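Local coordinates for VP5 (Halorubrum pleomorphic virus 2, PDB 6QGI), which is an envelope protein of a haloarchaeal pleomorphic virus and probably mediates fusion of the viral and host membranes, at residues Asn294-Asp298 with Thr460-Ser465; Trp18-Glu22 with Arg271-Ala275; Ala73-Lys78 with Asn241-Ile246; Gly6-Ala10 with Ile307-Ala312. All coordinates share one frame; numbering follows the deposited sequence.

Contact 1. Residues Asn294-Asp298 with Thr460-Ser465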
loop_
_atom_site.group_PDB
_atom_site.type_symbol
_atom_site.label_atom_id
_atom_site.label_comp_id
_atom_site.label_asym_id
_atom_site.label_seq_id
_atom_site.Cartn_x
_atom_site.Cartn_y
_atom_site.Cartn_z
ATOM N N ASN A 294 -12.699 1.372 8.641
ATOM C CA ASN A 294 -12.799 1.896 10.004
ATOM C C ASN A 294 -11.422 2.034 10.699
ATOM O O ASN A 294 -11.232 1.622 11.850
ATOM C CB ASN A 294 -13.756 1.031 10.829
ATOM C CG ASN A 294 -14.245 1.694 12.080
ATOM O OD1 ASN A 294 -14.657 2.861 12.075
ATOM N ND2 ASN A 294 -14.197 0.955 13.179
ATOM N N VAL A 295 -10.472 2.643 9.990
ATOM C CA VAL A 295 -9.133 2.885 10.517
ATOM C C VAL A 295 -9.187 4.248 11.234
ATOM O O VAL A 295 -9.615 5.210 10.600
ATOM C CB VAL A 295 -8.065 2.812 9.383
ATOM C CG1 VAL A 295 -6.688 3.246 9.870
ATOM C CG2 VAL A 295 -8.000 1.410 8.779
ATOM N N PRO A 296 -8.831 4.353 12.546
ATOM C CA PRO A 296 -8.898 5.667 13.230
ATOM C C PRO A 296 -8.243 6.783 12.410
ATOM O O PRO A 296 -7.145 6.596 11.881
ATOM C CB PRO A 296 -8.162 5.423 14.546
ATOM C CG PRO A 296 -8.336 3.972 14.799
ATOM C CD PRO A 296 -8.362 3.293 13.463
ATOM N N VAL A 297 -8.971 7.896 12.216
ATOM C CA VAL A 297 -8.527 9.017 11.383
ATOM C C VAL A 297 -8.721 10.358 12.101
ATOM O O VAL A 297 -9.657 10.515 12.888
ATOM C CB VAL A 297 -9.300 9.022 10.017
ATOM C CG1 VAL A 297 -9.041 10.291 9.219
ATOM C CG2 VAL A 297 -8.967 7.807 9.162
ATOM N N ASP A 298 -7.852 11.333 11.782
ATOM C CA ASP A 298 -7.971 12.709 12.227
ATOM C C ASP A 298 -8.171 13.568 10.981
ATOM O O ASP A 298 -7.210 14.080 10.394
ATOM C CB ASP A 298 -6.777 13.178 13.077
ATOM C CG ASP A 298 -6.960 14.544 13.736
ATOM O OD1 ASP A 298 -7.795 15.342 13.248
ATOM O OD2 ASP A 298 -6.275 14.814 14.732
ATOM N N THR A 460 -3.383 15.740 18.301
ATOM C CA THR A 460 -4.305 15.108 17.357
ATOM C C THR A 460 -5.375 14.296 18.105
ATOM O O THR A 460 -5.156 13.888 19.245
ATOM C CB THR A 460 -3.547 14.205 16.362
ATOM O OG1 THR A 460 -2.783 13.234 17.077
ATOM C CG2 THR A 460 -2.668 14.982 15.394
ATOM N N SER A 461 -6.534 14.074 17.456
ATOM C CA SER A 461 -7.657 13.289 17.976
ATOM C C SER A 461 -8.161 12.366 16.869
ATOM O O SER A 461 -8.689 12.841 15.857
ATOM C CB SER A 461 -8.767 14.197 18.502
ATOM O OG SER A 461 -9.898 13.455 18.929
ATOM N N PHE A 462 -7.960 11.050 17.048
ATOM C CA PHE A 462 -8.342 10.031 16.071
ATOM C C PHE A 462 -9.750 9.503 16.346
ATOM O O PHE A 462 -10.094 9.188 17.485
ATOM C CB PHE A 462 -7.301 8.890 16.028
ATOM C CG PHE A 462 -5.983 9.357 15.453
ATOM C CD1 PHE A 462 -5.784 9.408 14.080
ATOM C CD2 PHE A 462 -4.964 9.808 16.285
ATOM C CE1 PHE A 462 -4.590 9.895 13.550
ATOM C CE2 PHE A 462 -3.772 10.304 15.752
ATOM C CZ PHE A 462 -3.595 10.350 14.388
ATOM N N ASP A 463 -10.569 9.455 15.287
ATOM C CA ASP A 463 -11.953 8.999 15.332
ATOM C C ASP A 463 -12.175 7.766 14.468
ATOM O O ASP A 463 -11.639 7.651 13.363
ATOM C CB ASP A 463 -12.915 10.115 14.875
ATOM C CG ASP A 463 -13.116 11.264 15.847
ATOM O OD1 ASP A 463 -13.135 11.013 17.077
ATOM O OD2 ASP A 463 -13.294 12.411 15.378
ATOM N N SER A 464 -12.997 6.858 14.984
ATOM C CA SER A 464 -13.437 5.635 14.332
ATOM C C SER A 464 -14.770 5.224 14.938
ATOM O O SER A 464 -15.084 5.624 16.062
ATOM C CB SER A 464 -12.393 4.523 14.465
ATOM O OG SER A 464 -12.379 3.902 15.741
ATOM N N SER A 465 -15.563 4.453 14.191
ATOM C CA SER A 465 -16.831 3.916 14.680
ATOM C C SER A 465 -16.532 2.748 15.606
ATOM O O SER A 465 -15.451 2.157 15.512
ATOM C CB SER A 465 -17.716 3.478 13.516
ATOM O OG SER A 465 -18.073 4.581 12.699
#

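Contact 2. Residues Trp18-Glu22 with Arg271-Ala275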
loop_
_atom_site.group_PDB
_atom_site.type_symbol
_atom_site.label_atom_id
_atom_site.label_comp_id
_atom_site.label_asym_id
_atom_site.label_seq_id
_atom_site.Cartn_x
_atom_site.Cartn_y
_atom_site.Cartn_z
ATOM N N TRP A 18 -8.630 -3.677 -2.277
ATOM C CA TRP A 18 -8.615 -5.139 -2.401
ATOM C C TRP A 18 -9.224 -5.831 -1.183
ATOM O O TRP A 18 -9.642 -6.989 -1.272
ATOM C CB TRP A 18 -7.178 -5.633 -2.608
ATOM C CG TRP A 18 -6.260 -5.292 -1.475
ATOM C CD1 TRP A 18 -5.529 -4.151 -1.329
ATOM C CD2 TRP A 18 -5.969 -6.108 -0.336
ATOM N NE1 TRP A 18 -4.848 -4.177 -0.137
ATOM C CE2 TRP A 18 -5.070 -5.384 0.476
ATOM C CE3 TRP A 18 -6.390 -7.382 0.084
ATOM C CZ2 TRP A 18 -4.578 -5.893 1.683
ATOM C CZ3 TRP A 18 -5.901 -7.888 1.278
ATOM C CH2 TRP A 18 -4.998 -7.152 2.058
ATOM N N ALA A 19 -9.234 -5.136 -0.037
ATOM C CA ALA A 19 -9.809 -5.643 1.201
ATOM C C ALA A 19 -11.284 -5.258 1.300
ATOM O O ALA A 19 -11.971 -5.716 2.205
ATOM C CB ALA A 19 -9.031 -5.098 2.388
ATOM N N LEU A 20 -11.780 -4.435 0.355
ATOM C CA LEU A 20 -13.169 -3.979 0.359
ATOM C C LEU A 20 -13.988 -4.509 -0.816
ATOM O O LEU A 20 -15.158 -4.835 -0.634
ATOM C CB LEU A 20 -13.222 -2.448 0.364
ATOM C CG LEU A 20 -12.798 -1.777 1.657
ATOM C CD1 LEU A 20 -12.688 -0.311 1.467
ATOM C CD2 LEU A 20 -13.785 -2.078 2.787
ATOM N N ARG A 21 -13.388 -4.580 -2.018
ATOM C CA ARG A 21 -14.078 -5.019 -3.235
ATOM C C ARG A 21 -13.102 -5.648 -4.222
ATOM O O ARG A 21 -11.898 -5.620 -3.969
ATOM C CB ARG A 21 -14.773 -3.806 -3.882
ATOM C CG ARG A 21 -13.774 -2.794 -4.444
ATOM C CD ARG A 21 -14.361 -1.427 -4.653
ATOM N NE ARG A 21 -13.287 -0.444 -4.786
ATOM C CZ ARG A 21 -12.777 0.253 -3.775
ATOM N NH1 ARG A 21 -13.254 0.092 -2.544
ATOM N NH2 ARG A 21 -11.797 1.116 -3.983
ATOM N N GLU A 22 -13.612 -6.174 -5.363
ATOM C CA GLU A 22 -12.774 -6.714 -6.435
ATOM C C GLU A 22 -11.882 -5.571 -6.940
ATOM O O GLU A 22 -12.386 -4.501 -7.282
ATOM C CB GLU A 22 -13.633 -7.322 -7.554
ATOM C CG GLU A 22 -12.860 -8.271 -8.452
ATOM C CD GLU A 22 -13.536 -8.700 -9.740
ATOM O OE1 GLU A 22 -14.629 -8.176 -10.057
ATOM O OE2 GLU A 22 -12.960 -9.562 -10.444
ATOM N N ARG A 271 -18.509 0.238 3.226
ATOM C CA ARG A 271 -17.965 -0.558 2.121
ATOM C C ARG A 271 -18.661 -0.172 0.804
ATOM O O ARG A 271 -17.967 0.132 -0.162
ATOM C CB ARG A 271 -18.134 -2.062 2.421
ATOM C CG ARG A 271 -17.554 -2.990 1.366
ATOM C CD ARG A 271 -18.377 -4.255 1.222
ATOM N NE ARG A 271 -17.737 -5.195 0.302
ATOM C CZ ARG A 271 -18.185 -6.417 0.021
ATOM N NH1 ARG A 271 -19.300 -6.867 0.585
ATOM N NH2 ARG A 271 -17.522 -7.197 -0.820
ATOM N N GLU A 272 -20.021 -0.149 0.781
ATOM C CA GLU A 272 -20.825 0.221 -0.393
ATOM C C GLU A 272 -20.510 1.655 -0.853
ATOM O O GLU A 272 -20.295 1.860 -2.046
ATOM C CB GLU A 272 -22.324 0.072 -0.099
ATOM C CG GLU A 272 -23.225 0.222 -1.316
ATOM C CD GLU A 272 -24.723 0.194 -1.053
ATOM O OE1 GLU A 272 -25.131 -0.078 0.100
ATOM O OE2 GLU A 272 -25.493 0.445 -2.008
ATOM N N ARG A 273 -20.461 2.626 0.089
ATOM C CA ARG A 273 -20.142 4.032 -0.185
ATOM C C ARG A 273 -18.760 4.160 -0.861
ATOM O O ARG A 273 -18.644 4.879 -1.857
ATOM C CB ARG A 273 -20.195 4.862 1.109
ATOM C CG ARG A 273 -20.294 6.366 0.874
ATOM C CD ARG A 273 -20.240 7.159 2.168
ATOM N NE ARG A 273 -21.506 7.114 2.905
ATOM C CZ ARG A 273 -22.439 8.061 2.850
ATOM N NH1 ARG A 273 -22.261 9.143 2.106
ATOM N NH2 ARG A 273 -23.560 7.930 3.551
ATOM N N ALA A 274 -17.737 3.433 -0.351
ATOM C CA ALA A 274 -16.380 3.432 -0.916
ATOM C C ALA A 274 -16.337 2.776 -2.308
ATOM O O ALA A 274 -15.546 3.199 -3.150
ATOM C CB ALA A 274 -15.419 2.727 0.020
ATOM N N ALA A 275 -17.192 1.757 -2.548
ATOM C CA ALA A 275 -17.313 1.051 -3.830
ATOM C C ALA A 275 -17.928 1.962 -4.887
ATOM O O ALA A 275 -17.542 1.904 -6.056
ATOM C CB ALA A 275 -18.165 -0.196 -3.660
HETATM O O HOH W 1 -16.256 -1.806 -1.546
#

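Contact 3. Residues Ala73-Lys78 with Asn241-Ile246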
loop_
_atom_site.group_PDB
_atom_site.type_symbol
_atom_site.label_atom_id
_atom_site.label_comp_id
_atom_site.label_asym_id
_atom_site.label_seq_id
_atom_site.Cartn_x
_atom_site.Cartn_y
_atom_site.Cartn_z
ATOM N N ALA A 73 -16.812 -7.330 7.449
ATOM C CA ALA A 73 -17.452 -8.647 7.391
ATOM C C ALA A 73 -18.665 -8.690 8.304
ATOM O O ALA A 73 -19.746 -9.067 7.851
ATOM C CB ALA A 73 -16.461 -9.738 7.776
ATOM N N TYR A 74 -18.505 -8.216 9.557
ATOM C CA TYR A 74 -19.567 -8.159 10.557
ATOM C C TYR A 74 -20.734 -7.253 10.134
ATOM O O TYR A 74 -21.875 -7.650 10.323
ATOM C CB TYR A 74 -19.015 -7.686 11.900
ATOM C CG TYR A 74 -18.638 -8.790 12.863
ATOM C CD1 TYR A 74 -19.592 -9.695 13.324
ATOM C CD2 TYR A 74 -17.353 -8.872 13.392
ATOM C CE1 TYR A 74 -19.258 -10.692 14.240
ATOM C CE2 TYR A 74 -17.011 -9.859 14.313
ATOM C CZ TYR A 74 -17.966 -10.769 14.731
ATOM O OH TYR A 74 -17.637 -11.747 15.634
ATOM N N THR A 75 -20.456 -6.064 9.549
ATOM C CA THR A 75 -21.486 -5.125 9.083
ATOM C C THR A 75 -22.433 -5.829 8.083
ATOM O O THR A 75 -23.642 -5.801 8.293
ATOM C CB THR A 75 -20.839 -3.852 8.492
ATOM O OG1 THR A 75 -20.075 -3.196 9.505
ATOM C CG2 THR A 75 -21.861 -2.872 7.937
ATOM N N ASP A 76 -21.879 -6.500 7.049
ATOM C CA ASP A 76 -22.636 -7.214 6.011
ATOM C C ASP A 76 -23.357 -8.439 6.553
ATOM O O ASP A 76 -24.468 -8.734 6.116
ATOM C CB ASP A 76 -21.708 -7.649 4.864
ATOM C CG ASP A 76 -21.189 -6.536 3.970
ATOM O OD1 ASP A 76 -21.714 -5.400 4.061
ATOM O OD2 ASP A 76 -20.270 -6.803 3.169
ATOM N N ALA A 77 -22.707 -9.170 7.474
ATOM C CA ALA A 77 -23.241 -10.373 8.107
ATOM C C ALA A 77 -24.419 -10.036 9.012
ATOM O O ALA A 77 -25.452 -10.703 8.924
ATOM C CB ALA A 77 -22.152 -11.068 8.903
ATOM N N LYS A 78 -24.277 -8.989 9.860
ATOM C CA LYS A 78 -25.326 -8.540 10.777
ATOM C C LYS A 78 -26.532 -7.990 10.013
ATOM O O LYS A 78 -27.653 -8.352 10.365
ATOM C CB LYS A 78 -24.804 -7.510 11.785
ATOM C CG LYS A 78 -23.951 -8.141 12.881
ATOM C CD LYS A 78 -23.411 -7.134 13.878
ATOM C CE LYS A 78 -22.403 -7.796 14.779
ATOM N NZ LYS A 78 -21.864 -6.839 15.764
ATOM N N ASN A 241 -12.945 -16.268 13.174
ATOM C CA ASN A 241 -13.481 -15.475 14.285
ATOM C C ASN A 241 -14.823 -14.833 13.944
ATOM O O ASN A 241 -15.680 -14.767 14.824
ATOM C CB ASN A 241 -12.484 -14.390 14.733
ATOM C CG ASN A 241 -11.248 -14.893 15.455
ATOM O OD1 ASN A 241 -11.092 -16.084 15.760
ATOM N ND2 ASN A 241 -10.327 -13.982 15.738
ATOM N N VAL A 242 -15.013 -14.347 12.698
ATOM C CA VAL A 242 -16.280 -13.725 12.290
ATOM C C VAL A 242 -17.358 -14.822 12.158
ATOM O O VAL A 242 -18.484 -14.581 12.576
ATOM C CB VAL A 242 -16.178 -12.826 11.026
ATOM C CG1 VAL A 242 -17.529 -12.207 10.670
ATOM C CG2 VAL A 242 -15.154 -11.720 11.231
ATOM N N ARG A 243 -17.006 -16.022 11.637
ATOM C CA ARG A 243 -17.935 -17.166 11.514
ATOM C C ARG A 243 -18.448 -17.613 12.889
ATOM O O ARG A 243 -19.658 -17.742 13.074
ATOM C CB ARG A 243 -17.261 -18.359 10.808
ATOM C CG ARG A 243 -17.264 -18.297 9.291
ATOM C CD ARG A 243 -16.253 -19.278 8.738
ATOM N NE ARG A 243 -16.290 -19.363 7.281
ATOM C CZ ARG A 243 -15.468 -20.104 6.545
ATOM N NH1 ARG A 243 -14.506 -20.812 7.132
ATOM N NH2 ARG A 243 -15.582 -20.133 5.229
ATOM N N SER A 244 -17.526 -17.843 13.845
ATOM C CA SER A 244 -17.832 -18.270 15.215
ATOM C C SER A 244 -18.550 -17.163 15.989
ATOM O O SER A 244 -19.460 -17.447 16.773
ATOM C CB SER A 244 -16.555 -18.672 15.949
ATOM O OG SER A 244 -15.802 -19.614 15.202
ATOM N N GLY A 245 -18.129 -15.923 15.749
ATOM C CA GLY A 245 -18.681 -14.729 16.374
ATOM C C GLY A 245 -20.085 -14.395 15.918
ATOM O O GLY A 245 -20.911 -14.007 16.743
ATOM N N ILE A 246 -20.376 -14.551 14.609
ATOM C CA ILE A 246 -21.709 -14.275 14.073
ATOM C C ILE A 246 -22.674 -15.386 14.533
ATOM O O ILE A 246 -23.830 -15.079 14.811
ATOM C CB ILE A 246 -21.749 -14.001 12.532
ATOM C CG1 ILE A 246 -23.007 -13.199 12.125
ATOM C CG2 ILE A 246 -21.575 -15.263 11.669
ATOM C CD1 ILE A 246 -23.021 -11.745 12.520
#

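Contact 4. Residues Gly6-Ala10 with Ile307-Ala312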
loop_
_atom_site.group_PDB
_atom_site.type_symbol
_atom_site.label_atom_id
_atom_site.label_comp_id
_atom_site.label_asym_id
_atom_site.label_seq_id
_atom_site.Cartn_x
_atom_site.Cartn_y
_atom_site.Cartn_z
ATOM N N GLY A 6 8.408 7.207 -2.492
ATOM C CA GLY A 6 9.426 6.247 -2.085
ATOM C C GLY A 6 10.720 6.810 -1.539
ATOM O O GLY A 6 11.240 6.284 -0.551
ATOM N N VAL A 7 11.256 7.869 -2.174
ATOM C CA VAL A 7 12.538 8.457 -1.778
ATOM C C VAL A 7 12.341 9.792 -1.042
ATOM O O VAL A 7 12.851 9.945 0.076
ATOM C CB VAL A 7 13.497 8.612 -2.988
ATOM C CG1 VAL A 7 14.846 9.179 -2.558
ATOM C CG2 VAL A 7 13.681 7.284 -3.723
ATOM N N GLY A 8 11.641 10.733 -1.681
ATOM C CA GLY A 8 11.406 12.067 -1.136
ATOM C C GLY A 8 10.675 12.095 0.189
ATOM O O GLY A 8 11.049 12.854 1.083
ATOM N N LEU A 9 9.642 11.257 0.330
ATOM C CA LEU A 9 8.846 11.217 1.550
ATOM C C LEU A 9 9.193 10.012 2.420
ATOM O O LEU A 9 8.675 9.916 3.535
ATOM C CB LEU A 9 7.338 11.229 1.219
ATOM C CG LEU A 9 6.844 12.326 0.255
ATOM C CD1 LEU A 9 5.445 12.031 -0.241
ATOM C CD2 LEU A 9 6.930 13.718 0.880
ATOM N N ALA A 10 10.090 9.112 1.933
ATOM C CA ALA A 10 10.514 7.873 2.610
ATOM C C ALA A 10 9.264 7.101 3.057
ATOM O O ALA A 10 9.177 6.594 4.177
ATOM C CB ALA A 10 11.438 8.187 3.788
ATOM N N ILE A 307 9.891 15.253 6.690
ATOM C CA ILE A 307 10.520 13.934 6.642
ATOM C C ILE A 307 11.992 14.190 6.936
ATOM O O ILE A 307 12.681 14.807 6.132
ATOM C CB ILE A 307 10.234 13.205 5.291
ATOM C CG1 ILE A 307 8.706 13.103 5.013
ATOM C CG2 ILE A 307 10.911 11.826 5.216
ATOM C CD1 ILE A 307 7.873 12.322 6.049
ATOM N N GLN A 308 12.424 13.822 8.145
ATOM C CA GLN A 308 13.759 14.047 8.710
ATOM C C GLN A 308 14.937 13.739 7.770
ATOM O O GLN A 308 15.855 14.557 7.673
ATOM C CB GLN A 308 13.938 13.219 9.982
ATOM C CG GLN A 308 12.978 13.573 11.094
ATOM C CD GLN A 308 13.473 13.000 12.380
ATOM O OE1 GLN A 308 13.720 11.793 12.502
ATOM N NE2 GLN A 308 13.676 13.874 13.361
ATOM N N ASP A 309 14.921 12.561 7.113
ATOM C CA ASP A 309 15.987 12.069 6.234
ATOM C C ASP A 309 16.175 12.871 4.926
ATOM O O ASP A 309 17.271 12.836 4.367
ATOM C CB ASP A 309 15.734 10.589 5.880
ATOM C CG ASP A 309 16.101 9.583 6.964
ATOM O OD1 ASP A 309 16.196 9.987 8.149
ATOM O OD2 ASP A 309 16.282 8.391 6.630
ATOM N N THR A 310 15.129 13.565 4.433
ATOM C CA THR A 310 15.197 14.305 3.164
ATOM C C THR A 310 14.936 15.816 3.296
ATOM O O THR A 310 15.399 16.589 2.457
ATOM C CB THR A 310 14.182 13.725 2.180
ATOM O OG1 THR A 310 12.882 13.843 2.754
ATOM C CG2 THR A 310 14.474 12.275 1.813
ATOM N N GLY A 311 14.160 16.202 4.303
ATOM C CA GLY A 311 13.770 17.585 4.559
ATOM C C GLY A 311 12.537 18.011 3.785
ATOM O O GLY A 311 12.265 19.209 3.670
ATOM N N ALA A 312 11.778 17.029 3.253
ATOM C CA ALA A 312 10.567 17.263 2.467
ATOM C C ALA A 312 9.377 17.625 3.363
ATOM O O ALA A 312 9.025 16.865 4.270
ATOM C CB ALA A 312 10.243 16.042 1.621
#

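Contact 1. Residues Asn294-Asp298 with Thr460-Ser465
Val297 and Asp463 face each other as an antiparallel hydrogen-bonded pair, an isolated bridge: Val297 N gives its hydrogen to Asp463 O at 2.9 Å, and Asp463 N returns one to Val297 O at 2.8 Å. Around this bridge the packing is close. Phe462 lays CB against CB of Pro296 at 3.9 Å, and CB of Asp298 sits over one face of its ring, 4.3 Å from the centroid and 25° off the normal. Phe318 and Leu320 of strand 312-320 also touch the Phe462 side chain, while Val297 turns from the bridge toward Ala319 and Ile287. With CG anti to the backbone N (chi1 -171°), the Asp298 carboxylate reaches Ser461; OD2 takes the N-H of Ser461 at 2.8 Å from above the carboxylate plane, and OD1 forms a salt bridge with Arg301. At the other end Asn294 has positive phi and is the C-prime residue of the Schellman motif that closes helix 285-292. Its amide clasps the backbone of Ser465: OD1 accepts from Ser465 N on a lone pair (2.8 Å), and ND2, nearly straight at 167°, donates to Ser465 O at 2.9 Å. The side chains of Ser464 and Asp463 form the looser, more exposed side. Ser464 CB rests 4.1 Å from Pro296 CG, and the exposed Asp463 touches Val297 O through CB.

Contact 2. Residues Trp18-Glu22 with Arg271-Ala275
The start of helix 270-279 meets the loop that leads from strand 11-13 to helix 37-60, and the guanidinium of Arg271 fastens the two by gripping a loop carbonyl. Arg271 NE donates to Leu20 O at 2.8 Å, with an N-H...O angle of 160°; the oxygen lies at the edge of the guanidinium, close to its plane, and is approached nearly along the C=O axis. Arg271 NH2 adds a weak bond to the same oxygen at 3.3 Å. A bend at chi2 (-146°) in the Arg271 chain accompanies this reach, and its CG passes Leu20 CD2 at 4.1 Å as the two side chains run in opposite directions. A water spans the backbones, donating to Arg271 O at 2.9 Å and weakly to Leu20 O. Beside these polar links, Leu20 CD1 approaches the methyl of Ala274 at 4.3 Å, and Leu20 also packs on Ala292 of helix 285-292. Arg21 extends from CG to NE alongside the next part of the helix: its CD lies 3.9 Å from Ala275 CA, and Ala274 O stands over one face of its guanidinium, 3.9 Å from NH1 and without a hydrogen bond. The polar end of Arg21 is instead engaged by Asp289 through NH2. Arg271 NH1 forms a salt bridge with Asp76, so one guanidinium serves a carboxylate and a carbonyl at once. This divided grip should limit its rotation, and the carboxylates of Asp76 and Asp289 probably balance the charges of the two arginines in this partly buried interface.

Contact 3. Residues Ala73-Lys78 with Asn241-Ile246
Aromatic contact dominates where Tyr74 of helix 66-86 reaches helix 225-253. Val242 CG1 stands over the centre of the Tyr74 ring, 4.0 Å from the centroid and only 4° off the normal, a CH-pi contact. Val242 CG1 is placed anti to its own backbone N (chi1 -180°), which aims this methyl at the ring, while CG2 lies 4.1 Å from Tyr74 CE2. At the ring edge, near its plane, comes the backbone of Gly245; Tyr74 OH is 3.2 Å from Gly245 CA, where a residue with no side chain lets the phenol oxygen come against the main chain. Aliphatic contacts flank the ring. The methyl of Ala73 meets Val242 CG1 at 4.0 Å. Further along, Ile246 slides past Tyr74 in the opposite direction, and its CD1 touches two residues of the other helix, 3.8 Å from Ala77 CB and 3.7 Å from Lys78 CG. Of the Lys78 chain, CG makes this apolar touch; the extended remainder carries NZ away to Thr469 O, His468 and Asn472 O. The local axes approach to 10.7 Å at an angle of 36° between their N-to-C directions, and helix 91-133 closes the neighbouring side: Val102 touches both Ala77 and Val242, and Ala98 packs on Ile246. The contact thus joins helices 66-86 and 225-253 alongside helix 91-133. Between the two segments themselves the cohesion is by dispersion and CH-pi contact, with polar groups such as the Lys78 ammonium and the Asp76 carboxylate served elsewhere, so the fit here probably depends on side-chain shape more than on charge.

Contact 4. Residues Gly6-Ala10 with Ile307-Ala312
Val7 O meets Thr310 CG2 at 3.3 Å, while the Val7 side chain turns the other way and touches Ala2 and Tyr375. Next along the chain, Gly8 supplies the one hydrogen bond between the segments: Thr310 OG1 donates to Gly8 O at 2.7 Å, tilted 22° from the carbonyl plane. Thr310 OG1 sits between its own backbone N and carbonyl carbon (chi1 60°), a position from which it can also accept a weak bond from Ala312 N. Ala312 CB closes on the same Gly8 oxygen at 3.3 Å. Residues 307-312 form the tight turn of a beta hairpin joining strands 301-307 and 312-320: Ile307 and Ala312 are linked by a backbone bond, and Ile307 O accepts from both Thr310 N and Gly311 N. Leu9 follows, its carbonyl oxygen lying 3.4 Å from Ile307 CG2 and its CD2 4.1 Å from Ala312 CB; beyond these it packs on Met349 and Val352 of strand 343-355. Ala10, the first residue to leave helical angles and with positive phi, brings CB to 3.9 Å from Ile307 CG2, and its backbone bonds to Gly441.

Overall arrangement
Contact 3 is the most buried of the four and the most apolar, a helix-to-helix fit, whereas contacts 1, 2 and 4 are partly buried and rely on hydrogen bonds to backbone atoms. Helix 66-86, which carries one side of contact 3, also packs on Leu20 and Arg271 of contact 2, and the two contacts touch directly through the salt bridge from Arg271 to Asp76. Contact 1 lies near both without touching either; helix 285-292, whose closing Schellman motif includes Asn294, also packs against Leu20. Contact 4 stands on the opposite side of the chain's centre from contacts 2 and 3, among beta strands. Contacts 1 and 4 both involve strand 312-320, contact 1 through backbone bonds and side chains near its end, contact 4 at its start.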